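Local atomic coordinates of capsid protein (Macrobrachium rosenbergii nodavirus, PDB entry 5YKU), a protein that forms the capsid shell of a shrimp nodavirus, the domain modelled here being the protrusion that probably pairs into dimeric spikes on the particle surface. Residues 27-32 / 100-105; 44-49 / 80-85; 48-53 / 112-117; 59-64 / 72-77. All coordinates share one frame; numbering follows the deposited sequence.

Contact 1 of 4, residues 27-32 / 100-105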
# COMPACT_ATOMS: atom_id res chain seq x y z
N GLN A 27 4.97 10.80 12.43
CA GLN A 27 6.13 10.44 11.60
C GLN A 27 5.79 10.61 10.16
O GLN A 27 4.62 10.32 9.74
CB GLN A 27 6.55 8.98 11.90
CG GLN A 27 8.02 8.62 11.57
CD GLN A 27 8.25 7.17 11.98
OE1 GLN A 27 8.09 6.81 13.03
NE2 GLN A 27 8.36 6.28 10.95
N THR A 28 6.70 10.98 9.33
CA THR A 28 6.64 10.92 7.94
C THR A 28 7.81 10.14 7.46
O THR A 28 8.99 10.44 7.86
CB THR A 28 6.67 12.32 7.26
OG1 THR A 28 5.47 13.01 7.65
CG2 THR A 28 6.69 12.32 5.76
N TYR A 29 7.65 9.11 6.66
CA TYR A 29 8.69 8.21 6.30
C TYR A 29 8.37 7.52 4.99
O TYR A 29 7.29 7.70 4.45
CB TYR A 29 8.93 7.24 7.44
CG TYR A 29 7.77 6.29 7.86
CD1 TYR A 29 6.72 6.78 8.57
CD2 TYR A 29 7.74 4.99 7.52
CE1 TYR A 29 5.70 6.01 9.06
CE2 TYR A 29 6.75 4.14 7.92
CZ TYR A 29 5.72 4.63 8.77
OH TYR A 29 4.71 3.82 9.23
N THR A 30 9.33 6.81 4.44
CA THR A 30 9.13 6.08 3.21
C THR A 30 9.30 4.61 3.34
O THR A 30 9.90 4.12 4.25
CB THR A 30 9.98 6.61 2.08
OG1 THR A 30 11.36 6.36 2.41
CG2 THR A 30 9.78 8.09 1.83
N GLN A 31 8.75 3.87 2.39
CA GLN A 31 8.91 2.42 2.27
C GLN A 31 9.01 2.09 0.83
O GLN A 31 8.18 2.52 0.01
CB GLN A 31 7.75 1.67 2.88
CG GLN A 31 7.90 0.18 2.90
CD GLN A 31 6.89 -0.51 3.76
OE1 GLN A 31 6.39 0.06 4.73
NE2 GLN A 31 6.57 -1.74 3.52
N ASP A 32 9.97 1.26 0.44
CA ASP A 32 10.08 0.72 -0.90
C ASP A 32 9.51 -0.63 -1.00
O ASP A 32 9.96 -1.55 -0.27
CB ASP A 32 11.61 0.68 -1.32
CG ASP A 32 12.24 1.97 -1.48
OD1 ASP A 32 11.62 3.03 -1.44
OD2 ASP A 32 13.50 1.97 -1.82
N LEU A 100 4.56 7.54 3.75
CA LEU A 100 3.67 7.31 4.83
C LEU A 100 3.67 8.44 5.81
O LEU A 100 4.72 8.91 6.24
CB LEU A 100 3.97 6.02 5.59
CG LEU A 100 3.94 4.70 4.76
CD1 LEU A 100 5.32 4.46 4.13
CD2 LEU A 100 3.51 3.53 5.59
N VAL A 101 2.52 8.97 6.15
CA VAL A 101 2.34 10.01 7.16
C VAL A 101 1.47 9.42 8.26
O VAL A 101 0.31 9.00 7.96
CB VAL A 101 1.75 11.26 6.58
CG1 VAL A 101 1.52 12.31 7.70
CG2 VAL A 101 2.55 11.85 5.42
N THR A 102 2.02 9.28 9.42
CA THR A 102 1.33 8.64 10.55
C THR A 102 1.09 9.60 11.64
O THR A 102 1.92 10.41 11.97
CB THR A 102 1.99 7.37 11.01
OG1 THR A 102 3.36 7.67 11.36
CG2 THR A 102 2.01 6.29 9.92
N ASP A 103 -0.05 9.51 12.28
CA ASP A 103 -0.47 10.31 13.42
C ASP A 103 -1.25 9.35 14.34
O ASP A 103 -2.41 9.00 14.09
CB ASP A 103 -1.35 11.50 12.95
CG ASP A 103 -1.87 12.28 14.09
OD1 ASP A 103 -1.74 11.95 15.26
OD2 ASP A 103 -2.62 13.24 13.72
N TYR A 104 -0.58 8.81 15.32
CA TYR A 104 -1.08 7.80 16.23
C TYR A 104 -1.25 8.44 17.60
O TYR A 104 -0.26 9.00 18.10
CB TYR A 104 -0.15 6.59 16.30
CG TYR A 104 -0.05 5.63 15.13
CD1 TYR A 104 -0.45 5.99 13.84
CD2 TYR A 104 0.48 4.35 15.30
CE1 TYR A 104 -0.32 5.11 12.76
CE2 TYR A 104 0.59 3.49 14.26
CZ TYR A 104 0.24 3.88 12.97
OH TYR A 104 0.34 3.03 11.87
N GLN A 105 -2.37 8.34 18.24
CA GLN A 105 -2.51 8.91 19.61
C GLN A 105 -1.66 8.17 20.57
O GLN A 105 -1.01 8.75 21.44
CB GLN A 105 -3.93 8.90 20.03
CG GLN A 105 -4.14 9.47 21.46
CD GLN A 105 -5.55 9.32 21.88
OE1 GLN A 105 -5.82 8.41 22.74
NE2 GLN A 105 -6.36 10.02 21.34
O HOH W 1 1.95 2.89 9.19

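Contact 2 of 4, residues 44-49 / 80-85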
# COMPACT_ATOMS: atom_id res chain seq x y z
N ILE A 44 -2.64 -0.74 -5.93
CA ILE A 44 -2.51 -1.18 -4.51
C ILE A 44 -3.71 -0.64 -3.75
O ILE A 44 -4.08 0.56 -3.90
CB ILE A 44 -1.14 -0.72 -3.96
CG1 ILE A 44 -0.92 -1.20 -2.53
CG2 ILE A 44 -0.92 0.80 -4.08
CD1 ILE A 44 0.47 -0.99 -2.06
N VAL A 45 -4.26 -1.51 -2.97
CA VAL A 45 -5.41 -1.19 -2.12
C VAL A 45 -5.16 -1.58 -0.69
O VAL A 45 -4.35 -2.48 -0.43
CB VAL A 45 -6.71 -1.93 -2.57
CG1 VAL A 45 -7.06 -1.49 -3.95
CG2 VAL A 45 -6.59 -3.44 -2.49
N PRO A 46 -5.73 -0.90 0.27
CA PRO A 46 -5.67 -1.32 1.66
C PRO A 46 -6.52 -2.50 1.91
O PRO A 46 -7.54 -2.68 1.25
CB PRO A 46 -6.15 -0.10 2.41
CG PRO A 46 -7.16 0.55 1.44
CD PRO A 46 -6.60 0.26 0.08
N TYR A 47 -6.16 -3.30 2.87
CA TYR A 47 -7.08 -4.30 3.47
C TYR A 47 -6.86 -4.27 4.94
O TYR A 47 -5.91 -3.62 5.43
CB TYR A 47 -6.94 -5.71 2.86
CG TYR A 47 -5.76 -6.54 3.34
CD1 TYR A 47 -5.95 -7.42 4.42
CD2 TYR A 47 -4.51 -6.51 2.78
CE1 TYR A 47 -4.92 -8.22 4.89
CE2 TYR A 47 -3.48 -7.27 3.23
CZ TYR A 47 -3.71 -8.10 4.30
OH TYR A 47 -2.62 -8.88 4.76
N MSE A 48 -7.68 -4.92 5.71
CA MSE A 48 -7.55 -4.98 7.15
C MSE A 48 -7.89 -6.36 7.65
O MSE A 48 -8.97 -6.92 7.41
CB MSE A 48 -8.37 -3.89 7.82
CG MSE A 48 -7.98 -3.62 9.23
SE MSE A 48 -8.69 -1.87 9.87
CE MSE A 48 -7.56 -0.69 8.82
N ASP A 49 -7.00 -6.86 8.51
CA ASP A 49 -7.24 -8.05 9.31
C ASP A 49 -6.43 -7.78 10.57
O ASP A 49 -5.25 -8.19 10.64
CB ASP A 49 -6.82 -9.33 8.58
CG ASP A 49 -6.99 -10.50 9.45
OD1 ASP A 49 -7.60 -10.48 10.49
OD2 ASP A 49 -6.54 -11.65 9.02
N ILE A 80 -13.82 4.02 11.21
CA ILE A 80 -12.84 3.11 10.60
C ILE A 80 -12.59 3.56 9.17
O ILE A 80 -13.55 3.76 8.39
CB ILE A 80 -13.23 1.64 10.71
CG1 ILE A 80 -13.46 1.29 12.18
CG2 ILE A 80 -12.15 0.72 10.04
CD1 ILE A 80 -13.96 -0.09 12.36
N LYS A 81 -11.36 3.57 8.82
CA LYS A 81 -10.91 3.77 7.40
C LYS A 81 -10.01 2.70 6.96
O LYS A 81 -9.04 2.34 7.60
CB LYS A 81 -10.23 5.09 7.18
CG LYS A 81 -11.10 6.28 7.40
CD LYS A 81 -11.79 6.87 6.25
CE LYS A 81 -12.30 8.32 6.58
NZ LYS A 81 -13.15 8.46 7.90
N CYS A 82 -10.34 2.13 5.80
CA CYS A 82 -9.49 1.22 5.03
C CYS A 82 -9.82 1.52 3.61
O CYS A 82 -10.68 0.84 3.02
CB CYS A 82 -9.84 -0.22 5.42
SG CYS A 82 -8.78 -1.46 4.62
N ASP A 83 -9.33 2.64 3.12
CA ASP A 83 -9.94 3.32 1.95
C ASP A 83 -8.85 3.85 1.03
O ASP A 83 -7.69 3.98 1.35
CB ASP A 83 -10.90 4.44 2.44
CG ASP A 83 -11.94 4.96 1.36
OD1 ASP A 83 -12.03 4.41 0.31
OD2 ASP A 83 -12.62 5.93 1.84
N GLY A 84 -9.32 4.17 -0.15
CA GLY A 84 -8.48 4.71 -1.21
C GLY A 84 -7.77 3.62 -1.99
O GLY A 84 -7.96 2.38 -1.80
N TYR A 85 -6.92 4.05 -2.94
CA TYR A 85 -6.09 3.13 -3.69
C TYR A 85 -5.07 4.00 -4.39
O TYR A 85 -5.22 5.21 -4.49
CB TYR A 85 -6.87 2.32 -4.72
CG TYR A 85 -7.44 3.16 -5.84
CD1 TYR A 85 -8.74 3.70 -5.75
CD2 TYR A 85 -6.77 3.39 -6.97
CE1 TYR A 85 -9.28 4.48 -6.73
CE2 TYR A 85 -7.30 4.20 -8.00
CZ TYR A 85 -8.52 4.75 -7.83
OH TYR A 85 -9.02 5.50 -8.87

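Contact 3 of 4, residues 48-53 / 112-117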
# COMPACT_ATOMS: atom_id res chain seq x y z
N MSE A 48 -7.68 -4.92 5.71
CA MSE A 48 -7.55 -4.98 7.15
C MSE A 48 -7.89 -6.36 7.65
O MSE A 48 -8.97 -6.92 7.41
CB MSE A 48 -8.37 -3.89 7.82
CG MSE A 48 -7.98 -3.62 9.23
SE MSE A 48 -8.69 -1.87 9.87
CE MSE A 48 -7.56 -0.69 8.82
N ASP A 49 -7.00 -6.86 8.51
CA ASP A 49 -7.24 -8.05 9.31
C ASP A 49 -6.43 -7.78 10.57
O ASP A 49 -5.25 -8.19 10.64
CB ASP A 49 -6.82 -9.33 8.58
CG ASP A 49 -6.99 -10.50 9.45
OD1 ASP A 49 -7.60 -10.48 10.49
OD2 ASP A 49 -6.54 -11.65 9.02
N ARG A 50 -6.98 -7.02 11.49
CA ARG A 50 -6.14 -6.31 12.47
C ARG A 50 -6.97 -5.86 13.63
O ARG A 50 -7.99 -5.15 13.45
CB ARG A 50 -5.53 -5.11 11.77
CG ARG A 50 -4.56 -4.30 12.60
CD ARG A 50 -4.13 -3.07 11.83
NE ARG A 50 -3.21 -2.18 12.54
CZ ARG A 50 -3.54 -1.21 13.38
NH1 ARG A 50 -4.79 -1.04 13.79
NH2 ARG A 50 -2.58 -0.43 13.83
N VAL A 51 -6.60 -6.24 14.84
CA VAL A 51 -7.22 -5.77 16.02
C VAL A 51 -7.03 -4.29 16.16
O VAL A 51 -5.91 -3.79 16.03
CB VAL A 51 -6.73 -6.53 17.25
CG1 VAL A 51 -7.23 -5.95 18.54
CG2 VAL A 51 -7.01 -8.00 17.15
N SER A 52 -8.07 -3.57 16.42
CA SER A 52 -7.98 -2.12 16.66
C SER A 52 -7.15 -1.80 17.89
O SER A 52 -7.36 -2.43 18.94
CB SER A 52 -9.37 -1.55 16.88
OG SER A 52 -9.27 -0.17 17.23
N SER A 53 -6.29 -0.82 17.79
CA SER A 53 -5.57 -0.33 18.98
C SER A 53 -6.46 0.42 19.90
O SER A 53 -6.05 0.59 21.08
CB SER A 53 -4.44 0.57 18.52
OG SER A 53 -4.98 1.84 18.03
N PRO A 112 1.06 -3.46 12.19
CA PRO A 112 1.14 -2.88 10.85
C PRO A 112 -0.22 -2.74 10.20
O PRO A 112 -1.13 -3.54 10.42
CB PRO A 112 1.99 -3.84 10.06
CG PRO A 112 2.79 -4.62 11.12
CD PRO A 112 1.94 -4.68 12.32
N TYR A 113 -0.35 -1.69 9.40
CA TYR A 113 -1.42 -1.65 8.42
C TYR A 113 -0.98 -2.44 7.22
O TYR A 113 0.24 -2.73 7.01
CB TYR A 113 -1.77 -0.20 8.11
CG TYR A 113 -2.56 0.44 9.25
CD1 TYR A 113 -3.80 -0.10 9.60
CD2 TYR A 113 -2.13 1.56 9.90
CE1 TYR A 113 -4.60 0.46 10.64
CE2 TYR A 113 -2.90 2.14 10.94
CZ TYR A 113 -4.10 1.56 11.29
OH TYR A 113 -4.89 2.08 12.28
N GLN A 114 -1.94 -2.85 6.39
CA GLN A 114 -1.80 -3.97 5.43
C GLN A 114 -2.27 -3.58 4.07
O GLN A 114 -3.23 -2.83 3.90
CB GLN A 114 -2.66 -5.13 5.95
CG GLN A 114 -2.19 -5.65 7.35
CD GLN A 114 -3.32 -6.27 8.09
OE1 GLN A 114 -4.38 -5.66 8.33
NE2 GLN A 114 -3.16 -7.49 8.56
N TYR A 115 -1.60 -4.07 3.05
CA TYR A 115 -1.88 -3.74 1.69
C TYR A 115 -1.93 -4.96 0.79
O TYR A 115 -1.37 -6.02 1.09
CB TYR A 115 -0.86 -2.72 1.14
CG TYR A 115 0.52 -3.29 0.95
CD1 TYR A 115 0.84 -4.10 -0.13
CD2 TYR A 115 1.54 -2.95 1.84
CE1 TYR A 115 2.19 -4.53 -0.27
CE2 TYR A 115 2.79 -3.45 1.76
CZ TYR A 115 3.11 -4.22 0.67
OH TYR A 115 4.42 -4.73 0.57
N ARG A 116 -2.67 -4.82 -0.33
CA ARG A 116 -2.84 -5.85 -1.38
C ARG A 116 -2.50 -5.24 -2.70
O ARG A 116 -3.03 -4.17 -3.03
CB ARG A 116 -4.26 -6.38 -1.32
CG ARG A 116 -4.51 -7.45 -2.39
CD ARG A 116 -5.98 -7.92 -2.35
NE ARG A 116 -6.40 -8.38 -1.05
CZ ARG A 116 -6.05 -9.50 -0.47
NH1 ARG A 116 -5.36 -10.42 -1.09
NH2 ARG A 116 -6.53 -9.73 0.76
N ILE A 117 -1.69 -5.90 -3.46
CA ILE A 117 -1.33 -5.43 -4.82
C ILE A 117 -2.03 -6.24 -5.83
O ILE A 117 -2.10 -7.51 -5.74
CB ILE A 117 0.18 -5.45 -5.02
CG1 ILE A 117 0.82 -4.37 -4.13
CG2 ILE A 117 0.54 -5.23 -6.50
CD1 ILE A 117 2.31 -4.30 -4.10

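Contact 4 of 4, residues 59-64 / 72-77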
# COMPACT_ATOMS: atom_id res chain seq x y z
N CYS A 59 -3.04 6.54 9.41
CA CYS A 59 -1.95 6.48 8.44
C CYS A 59 -2.47 6.85 7.08
O CYS A 59 -3.55 6.38 6.70
CB CYS A 59 -1.41 5.01 8.43
SG CYS A 59 -0.14 4.75 7.15
N THR A 60 -1.74 7.68 6.40
CA THR A 60 -2.06 8.11 5.04
C THR A 60 -0.90 7.84 4.13
O THR A 60 0.28 8.16 4.53
CB THR A 60 -2.41 9.60 4.99
OG1 THR A 60 -3.37 9.91 6.00
CG2 THR A 60 -2.96 10.00 3.70
N ILE A 61 -1.11 7.28 2.97
CA ILE A 61 -0.04 6.83 2.07
C ILE A 61 -0.25 7.38 0.72
O ILE A 61 -1.35 7.34 0.17
CB ILE A 61 0.04 5.30 2.03
CG1 ILE A 61 0.11 4.86 3.52
CG2 ILE A 61 1.19 4.85 1.12
CD1 ILE A 61 0.41 3.46 3.65
N THR A 62 0.86 7.87 0.11
CA THR A 62 0.89 8.23 -1.28
C THR A 62 2.12 7.58 -1.93
O THR A 62 3.02 7.11 -1.19
CB THR A 62 0.91 9.77 -1.45
OG1 THR A 62 2.08 10.28 -0.78
CG2 THR A 62 -0.32 10.42 -0.97
N CYS A 63 2.19 7.57 -3.24
CA CYS A 63 3.33 6.96 -3.96
C CYS A 63 4.17 8.02 -4.65
O CYS A 63 3.61 8.97 -5.21
CB CYS A 63 2.77 6.00 -5.00
SG CYS A 63 4.00 5.11 -5.94
N ASN A 64 5.47 7.87 -4.53
CA ASN A 64 6.43 8.86 -5.06
C ASN A 64 6.77 8.58 -6.48
O ASN A 64 7.43 9.44 -7.07
CB ASN A 64 7.73 8.77 -4.25
CG ASN A 64 7.63 9.16 -2.84
OD1 ASN A 64 6.64 9.31 -2.25
ND2 ASN A 64 8.81 9.26 -2.25
N ILE A 72 -4.09 6.35 0.04
CA ILE A 72 -4.65 5.32 0.89
C ILE A 72 -4.76 5.81 2.34
O ILE A 72 -3.83 6.45 2.85
CB ILE A 72 -3.85 4.01 0.83
CG1 ILE A 72 -3.97 3.40 -0.53
CG2 ILE A 72 -4.29 3.03 1.90
CD1 ILE A 72 -3.13 2.20 -0.83
N SER A 73 -5.91 5.53 2.97
CA SER A 73 -6.16 5.94 4.33
C SER A 73 -6.45 4.79 5.21
O SER A 73 -7.35 3.95 4.90
CB SER A 73 -7.32 6.89 4.40
OG SER A 73 -7.02 8.16 3.85
N TYR A 74 -5.83 4.71 6.41
CA TYR A 74 -6.14 3.78 7.47
C TYR A 74 -6.52 4.53 8.71
O TYR A 74 -5.86 5.51 9.09
CB TYR A 74 -4.97 2.90 7.80
CG TYR A 74 -4.44 2.07 6.65
CD1 TYR A 74 -4.94 0.78 6.39
CD2 TYR A 74 -3.42 2.54 5.88
CE1 TYR A 74 -4.43 0.02 5.35
CE2 TYR A 74 -2.88 1.77 4.85
CZ TYR A 74 -3.39 0.52 4.59
OH TYR A 74 -2.88 -0.23 3.55
N PHE A 75 -7.50 4.02 9.45
CA PHE A 75 -7.82 4.51 10.82
C PHE A 75 -8.54 3.43 11.50
O PHE A 75 -9.45 2.82 10.92
CB PHE A 75 -8.67 5.78 10.77
CG PHE A 75 -8.72 6.51 12.08
CD1 PHE A 75 -7.55 7.09 12.55
CD2 PHE A 75 -9.80 6.60 12.84
CE1 PHE A 75 -7.53 7.86 13.71
CE2 PHE A 75 -9.79 7.32 14.06
CZ PHE A 75 -8.69 8.00 14.45
N ASP A 76 -8.21 3.13 12.76
CA ASP A 76 -8.72 1.94 13.44
C ASP A 76 -9.72 2.17 14.51
O ASP A 76 -10.13 1.19 15.11
CB ASP A 76 -7.52 1.12 13.92
CG ASP A 76 -6.70 1.78 15.01
OD1 ASP A 76 -6.94 2.99 15.30
OD2 ASP A 76 -5.83 1.03 15.59
N THR A 77 -10.10 3.38 14.83
CA THR A 77 -10.86 3.64 16.06
C THR A 77 -12.11 4.38 15.76
O THR A 77 -12.09 5.55 15.33
CB THR A 77 -10.01 4.43 17.08
OG1 THR A 77 -8.78 3.72 17.34
CG2 THR A 77 -10.74 4.63 18.35
O HOH W 2 -5.99 9.39 5.97

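Contact 1 of 4, residues 27-32 / 100-105
Leu100 presses its CB onto one face of the Tyr29 ring, a CH-pi contact with CB 3.9 Å from the ring centroid and 14° off the ring normal. Its two methyls then part company: CD2 lies 3.8 Å from Tyr29 OH at the phenol end, while CD1 reaches Gln31 CB at 3.9 Å. On the opposite face of the ring sits NE2 of Gln27, displaced toward the rim. Thr102 fills the edge, its OG1 in the ring plane and 3.7 Å from Tyr29 CE1. Tyr29 holds CG between its backbone N and carbonyl carbon (chi1 62°), and its side chain crosses that of Leu100 obliquely.

Beneath the side chains, the antiparallel strands bond in two hydrogen-bonded pairs, Gln27 with Thr102 and Tyr29 with Leu100. Thr102 N reaches Gln27 O at 2.8 Å and almost straight, with 177° at the hydrogen. Between them, the non-hydrogen-bonded pair Thr28 and Val101 points to the other face, side by side, with Thr28 OG1 3.9 Å from Val101 CG2.

Further out, the polar ends are held by the loop before strand 26-33 and by the end of strand 10-18. Tyr29 OH bonds to Val20 O and accepts a bond of 2.9 Å from a water that also meets Tyr104 OH. Gln27 OE1 takes Thr23 N; Gln31 bonds Val20 N through OE1 and Asn18 O through NE2. The two faces thus differ in chemistry: the one with Tyr29 and Leu100 is apolar at its centre and hydrogen-bonded at its margin, whereas Thr28 and Val101 present an exposed surface.

Contact 2 of 4, residues 44-49 / 80-85
Cys82 carries SG anti to its own backbone N (chi1 -176°), a setting that sends the sulfur across to the main chain of Tyr47, 3.4 Å from Tyr47 C. Met48, a selenomethionine in this crystal, answers from the other segment: its chain bends at chi3 (-70°), which turns CE toward Lys81 O, with the methyl also close to Cys82 CB. Its SE is a looser neighbour of Ile80 CG2.

Between these groups and Tyr85, the Pro46 ring wedges against the facing backbone, and each ring carbon meets something different. CB lies 3.7 Å from Cys82 SG, CG is 3.4 Å from Asp83 N, and CD comes within 3.1 Å of Gly84 O. A proline has no N-H to offer, and these strand segments, though antiparallel, share no hydrogen bond; their axes come no nearer than 5.8 Å. Farther along, Ile44 O receives a CA-H...O contact from Tyr85 CA at 3.3 Å, and Val45 CG1 packs on Tyr85 CB at 3.9 Å. Asp83 turns back on its own segment, where OD1 takes Gly84 N from above the carboxylate plane. The positive phi of Gly84 is a backbone conformation that favours glycine.

Regular pairing resumes just beyond, where the backbones of Ile44 and Ile86 bond. Strand 41-47 is bonded along its other side to strand 114-121, through Val45 with Arg116 and Tyr47 with Gln114. Strand 81-89 is likewise bonded to strand 69-75, through Lys81 with Phe75 and Asp83 with Ser73, and Pro46 leans past it onto Ile72 and Tyr74 of that strand.

Contact 3 of 4, residues 48-53 / 112-117
Met48 meets Tyr113 through its terminal methyl, CE lying 3.7 Å from Tyr113 CE1, the two side chains running side by side in the same direction. Asp49 takes part by its main chain. The amide of Gln114 grips it twice: Asp49 N gives its hydrogen to Gln114 OE1 at 2.9 Å (165° at the hydrogen), and Gln114 NE2 returns a bond to Asp49 O at 3.0 Å. The second donor sits well above the carbonyl plane of Asp49, although Asp49 O lies close to the amide plane of Gln114. Two bonds to one residue fix the rotation of this amide.

Arg50 stretches out from CG to NE and lays its guanidinium flat on the Tyr113 ring, centres 3.8 Å apart and planes at 18°. CZ rides over the ring face, 3.4 Å from Tyr113 CE1, while at the guanidinium edge Pro112 O takes a weak, bent bond from Arg50 NE at 3.3 Å. The other nitrogens are held from outside: NH1 by a salt bridge to Asp76 OD2, NH2 by Gln57 OE1 and Lys111 O. Tyr113 OH bonds to Gln57 O, and its ring also stacks with Tyr74.

The arrangement is a stacked cation-pi pair joined to a two-point side-chain-to-backbone bond, tying the irregular loop after strand 41-47 to the segment leading into strand 114-121.

Contact 4 of 4, residues 59-64 / 72-77
Cys59 with Tyr74 and Ile61 with Ile72 are the two hydrogen-bonded pairs that join the arms of an antiparallel beta hairpin, strands 57-63 and 69-75, which lies within the sheet of the protrusion domain. Both pairs are closed by reciprocal backbone bonds. Tyr74 N meets Cys59 O at 2.8 Å, and Ile61 N meets Ile72 O at the same 2.8 Å. Between the bonded pairs, Thr60 CA adds a CA-H...O contact to Ile72 O at 3.3 Å.

The side chains of the bonded pairs share the buried face. The Tyr74 ring turns an edge to the partner strand: Ile61 CD1 lies near the ring plane, 3.9 Å from Tyr74 CE2, and Cys59 O is also at the edge. Cys59 adds CB at 4.1 Å from Tyr74 CD2. Its SG makes an oblique sulfur-aromatic contact, 5.3 Å from the ring centroid and 67° off the normal. The far end of Tyr74 is satisfied by other parts of the chain, since OH bonds both Gln114 O and Trp19 NE1, while the ring also stacks with Tyr113.

On the other face the non-hydrogen-bonded pair, Thr60 and Ser73, barely touches directly. A single water bridges the two hydroxyls, 2.7 Å from Thr60 OG1 and 2.7 Å from Ser73 OG.

In the fold
All four contacts belong to one antiparallel sheet. Contact 4 is the most buried, contact 1 partly so, and contacts 2 and 3 lie at the surface. Contacts 1 and 4 adjoin through neighbouring strands 96-104 and 57-63: Val101 N bonds Thr60 O, and Leu100 packs on Ile61. These two rely on regular backbone pairing, with largely apolar side chains on one face and polar groups at its margin. Contact 2 replaces such pairing with proline and sulfur packing, and contact 3, which starts from the same Met48 and Asp49, uses side-chain polar groups and a cation-pi stack. Ser52 with Asp76 links contact 3 to contact 4, and Tyr104 OH packing on Tyr113 joins it to contact 1.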